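PDB 3VV5: amino acid ABC transporter, binding protein from Thermus thermophilus, which binds the lysine analogue (S)-2-aminoethyl-L-cysteine and probably delivers it, as a periplasmic solute-binding protein, to an ABC transporter for uptake. Local coordinates for residues I126-G131 with I183-T188. Numbering follows the deposited sequence.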
ATOM      1  N   ILE A 126       8.894  11.412   6.365  1.00 15.94           N
ATOM      2  CA  ILE A 126       9.225  11.482   7.770  1.00 15.64           C
ATOM      3  C   ILE A 126       8.068  12.180   8.441  1.00 15.80           C
ATOM      4  O   ILE A 126       7.643  13.237   7.996  1.00 15.95           O
ATOM      5  CB  ILE A 126      10.532  12.285   7.987  1.00 16.15           C
ATOM      6  CG1 ILE A 126      11.734  11.405   7.647  1.00 15.38           C
ATOM      7  CG2 ILE A 126      10.621  12.846   9.432  1.00 15.20           C
ATOM      8  CD1 ILE A 126      13.053  12.136   7.604  1.00 17.51           C
ATOM      9  N   VAL A 127       7.516  11.570   9.484  1.00 15.65           N
ATOM     10  CA  VAL A 127       6.578  12.301  10.325  1.00 16.10           C
ATOM     11  C   VAL A 127       6.964  12.224  11.797  1.00 16.80           C
ATOM     12  O   VAL A 127       7.290  11.155  12.328  1.00 15.74           O
ATOM     13  CB  VAL A 127       5.040  12.065   9.967  1.00 17.17           C
ATOM     14  CG1 VAL A 127       4.807  10.905   8.963  1.00 16.06           C
ATOM     15  CG2 VAL A 127       4.129  12.050  11.159  1.00 15.30           C
ATOM     16  N   SER A 128       6.963  13.389  12.434  1.00 17.34           N
ATOM     17  CA  SER A 128       7.375  13.479  13.831  1.00 18.36           C
ATOM     18  C   SER A 128       6.372  14.296  14.611  1.00 18.71           C
ATOM     19  O   SER A 128       5.391  14.794  14.056  1.00 18.55           O
ATOM     20  CB  SER A 128       8.768  14.135  13.945  1.00 18.12           C
ATOM     21  OG  SER A 128       9.727  13.491  13.111  1.00 18.88           O
ATOM     22  N   ARG A 129       6.619  14.438  15.907  1.00 19.78           N
ATOM     23  CA  ARG A 129       5.850  15.392  16.690  1.00 20.77           C
ATOM     24  C   ARG A 129       6.372  16.771  16.292  1.00 21.21           C
ATOM     25  O   ARG A 129       7.478  16.876  15.760  1.00 21.34           O
ATOM     26  CB  ARG A 129       5.978  15.113  18.203  1.00 20.62           C
ATOM     27  CG  ARG A 129       5.393  13.745  18.620  1.00 21.21           C
ATOM     28  CD  ARG A 129       5.498  13.470  20.132  1.00 21.51           C
ATOM     29  NE  ARG A 129       6.888  13.375  20.583  1.00 24.26           N
ATOM     30  CZ  ARG A 129       7.689  12.330  20.358  1.00 24.77           C
ATOM     31  NH1 ARG A 129       7.258  11.264  19.684  1.00 25.28           N
ATOM     32  NH2 ARG A 129       8.929  12.344  20.811  1.00 25.42           N
ATOM     33  N   LYS A 130       5.585  17.819  16.503  1.00 22.05           N
ATOM     34  CA  LYS A 130       6.069  19.171  16.209  1.00 22.98           C
ATOM     35  C   LYS A 130       7.365  19.461  16.975  1.00 23.37           C
ATOM     36  O   LYS A 130       7.481  19.128  18.155  1.00 22.99           O
ATOM     37  CB  LYS A 130       4.968  20.190  16.484  1.00 23.56           C
ATOM     38  CG  LYS A 130       4.181  20.496  15.224  1.00 24.97           C
ATOM     39  CD  LYS A 130       2.781  20.943  15.507  1.00 29.19           C
ATOM     40  CE  LYS A 130       2.170  21.536  14.263  1.00 29.67           C
ATOM     41  NZ  LYS A 130       2.203  20.588  13.105  1.00 31.63           N
ATOM     42  N   GLY A 131       8.368  20.018  16.287  1.00 24.19           N
ATOM     43  CA  GLY A 131       9.706  20.190  16.896  1.00 24.19           C
ATOM     44  C   GLY A 131      10.599  18.973  16.753  1.00 24.21           C
ATOM     45  O   GLY A 131      11.767  18.980  17.172  1.00 24.41           O
ATOM     46  N   ILE A 183       8.581   6.582  20.084  1.00 21.85           N
ATOM     47  CA  ILE A 183       9.520   6.735  18.977  1.00 20.46           C
ATOM     48  C   ILE A 183       9.570   8.214  18.625  1.00 20.30           C
ATOM     49  O   ILE A 183       8.642   8.967  18.937  1.00 20.89           O
ATOM     50  CB  ILE A 183       9.120   5.899  17.741  1.00 19.99           C
ATOM     51  CG1 ILE A 183       7.744   6.336  17.214  1.00 18.00           C
ATOM     52  CG2 ILE A 183       9.104   4.385  18.063  1.00 17.66           C
ATOM     53  CD1 ILE A 183       7.350   5.640  15.924  1.00 14.93           C
ATOM     54  N   ASP A 184      10.651   8.627  17.979  1.00 19.89           N
ATOM     55  CA  ASP A 184      10.827  10.024  17.576  1.00 19.73           C
ATOM     56  C   ASP A 184      10.179  10.339  16.234  1.00 18.96           C
ATOM     57  O   ASP A 184       9.793  11.483  15.969  1.00 18.93           O
ATOM     58  CB  ASP A 184      12.314  10.346  17.458  1.00 20.39           C
ATOM     59  CG  ASP A 184      13.009  10.403  18.805  1.00 22.79           C
ATOM     60  OD1 ASP A 184      12.678  11.311  19.606  1.00 26.78           O
ATOM     61  OD2 ASP A 184      13.892   9.558  19.047  1.00 23.24           O
ATOM     62  N   THR A 185      10.086   9.324  15.386  1.00 18.48           N
ATOM     63  CA  THR A 185       9.749   9.517  13.975  1.00 17.15           C
ATOM     64  C   THR A 185       9.065   8.271  13.423  1.00 15.94           C
ATOM     65  O   THR A 185       9.442   7.164  13.754  1.00 15.18           O
ATOM     66  CB  THR A 185      11.022   9.864  13.169  1.00 18.25           C
ATOM     67  OG1 THR A 185      11.411  11.217  13.468  1.00 19.43           O
ATOM     68  CG2 THR A 185      10.782   9.743  11.639  1.00 17.55           C
ATOM     69  N   TRP A 186       8.045   8.479  12.584  1.00 15.26           N
ATOM     70  CA  TRP A 186       7.344   7.412  11.881  1.00 13.94           C
ATOM     71  C   TRP A 186       7.582   7.628  10.392  1.00 13.70           C
ATOM     72  O   TRP A 186       7.401   8.748   9.903  1.00 14.84           O
ATOM     73  CB  TRP A 186       5.849   7.551  12.228  1.00 14.01           C
ATOM     74  CG  TRP A 186       4.865   6.693  11.485  1.00 13.56           C
ATOM     75  CD1 TRP A 186       5.012   5.390  11.076  1.00 15.02           C
ATOM     76  CD2 TRP A 186       3.535   7.085  11.118  1.00 14.48           C
ATOM     77  NE1 TRP A 186       3.828   4.949  10.482  1.00 14.22           N
ATOM     78  CE2 TRP A 186       2.920   5.976  10.490  1.00 13.94           C
ATOM     79  CE3 TRP A 186       2.804   8.277  11.267  1.00 14.40           C
ATOM     80  CZ2 TRP A 186       1.603   6.028   9.998  1.00 15.55           C
ATOM     81  CZ3 TRP A 186       1.503   8.331  10.769  1.00 17.68           C
ATOM     82  CH2 TRP A 186       0.915   7.210  10.151  1.00 14.58           C
ATOM     83  N   ILE A 187       8.058   6.602   9.679  1.00 12.95           N
ATOM     84  CA  ILE A 187       8.248   6.733   8.245  1.00 11.83           C
ATOM     85  C   ILE A 187       7.141   5.955   7.580  1.00 11.73           C
ATOM     86  O   ILE A 187       6.986   4.754   7.819  1.00 12.28           O
ATOM     87  CB  ILE A 187       9.638   6.267   7.741  1.00 11.82           C
ATOM     88  CG1 ILE A 187      10.757   7.149   8.331  1.00 11.98           C
ATOM     89  CG2 ILE A 187       9.694   6.358   6.206  1.00 12.10           C
ATOM     90  CD1 ILE A 187      12.151   6.789   7.814  1.00 14.80           C
ATOM     91  N   THR A 188       6.353   6.646   6.756  1.00 11.90           N
ATOM     92  CA  THR A 188       5.183   6.020   6.163  1.00 12.19           C
ATOM     93  C   THR A 188       4.856   6.692   4.849  1.00 12.37           C
ATOM     94  O   THR A 188       5.579   7.573   4.401  1.00 13.07           O
ATOM     95  CB  THR A 188       3.962   6.099   7.147  1.00 12.61           C
ATOM     96  OG1 THR A 188       2.886   5.271   6.686  1.00 15.77           O
ATOM     97  CG2 THR A 188       3.484   7.529   7.303  1.00 12.28           C
TER
HETATM   98  O   HOH W   1       8.912  13.536  17.453  1.00 24.26           O
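Ile126 and Ile187 face each other as a non-hydrogen-bonded pair where strands 120-129 and 185-189 run antiparallel, a worked example of how a periplasmic binding protein of the solute-binding family 3 knits strands far apart in sequence into the sheet of one lobe. On the Ile126 face, its CG2, anti to the backbone N, meets Thr185 CG2 at 3.8 Å. The next pair is hydrogen-bonded: Val127 N reaches Trp186 O at 2.9 Å, and Trp186 N returns a nearly straight bond (174°) to Val127 O. Their side chains lie side by side on the other face, against helix 171-180, with Val127 CG2 4.0 Å from Trp186 CE3; Thr188 CG2 covers one face of the indole, whose NE1 is held by Asp171. Back on the isoleucine face, Ser128 OG and Thr185 OG1 stand 2.9 Å apart, and the serine hydroxyl also bonds to Pro133 O. Beyond them the strands part, and a water bridges Arg129 N and Asp184 O. At the guanidinium edge, Arg129 NH1 meets Ile183 O in plane at 2.8 Å and also bonds to Leu178 O. A methionine in its place would probably leave these two carbonyls without their shared donor. Bent at chi3 (-64°), the Arg129 chain curls back so that one guanidinium face lies against the bridging water, whose oxygen sits 3.4 Å from its plane.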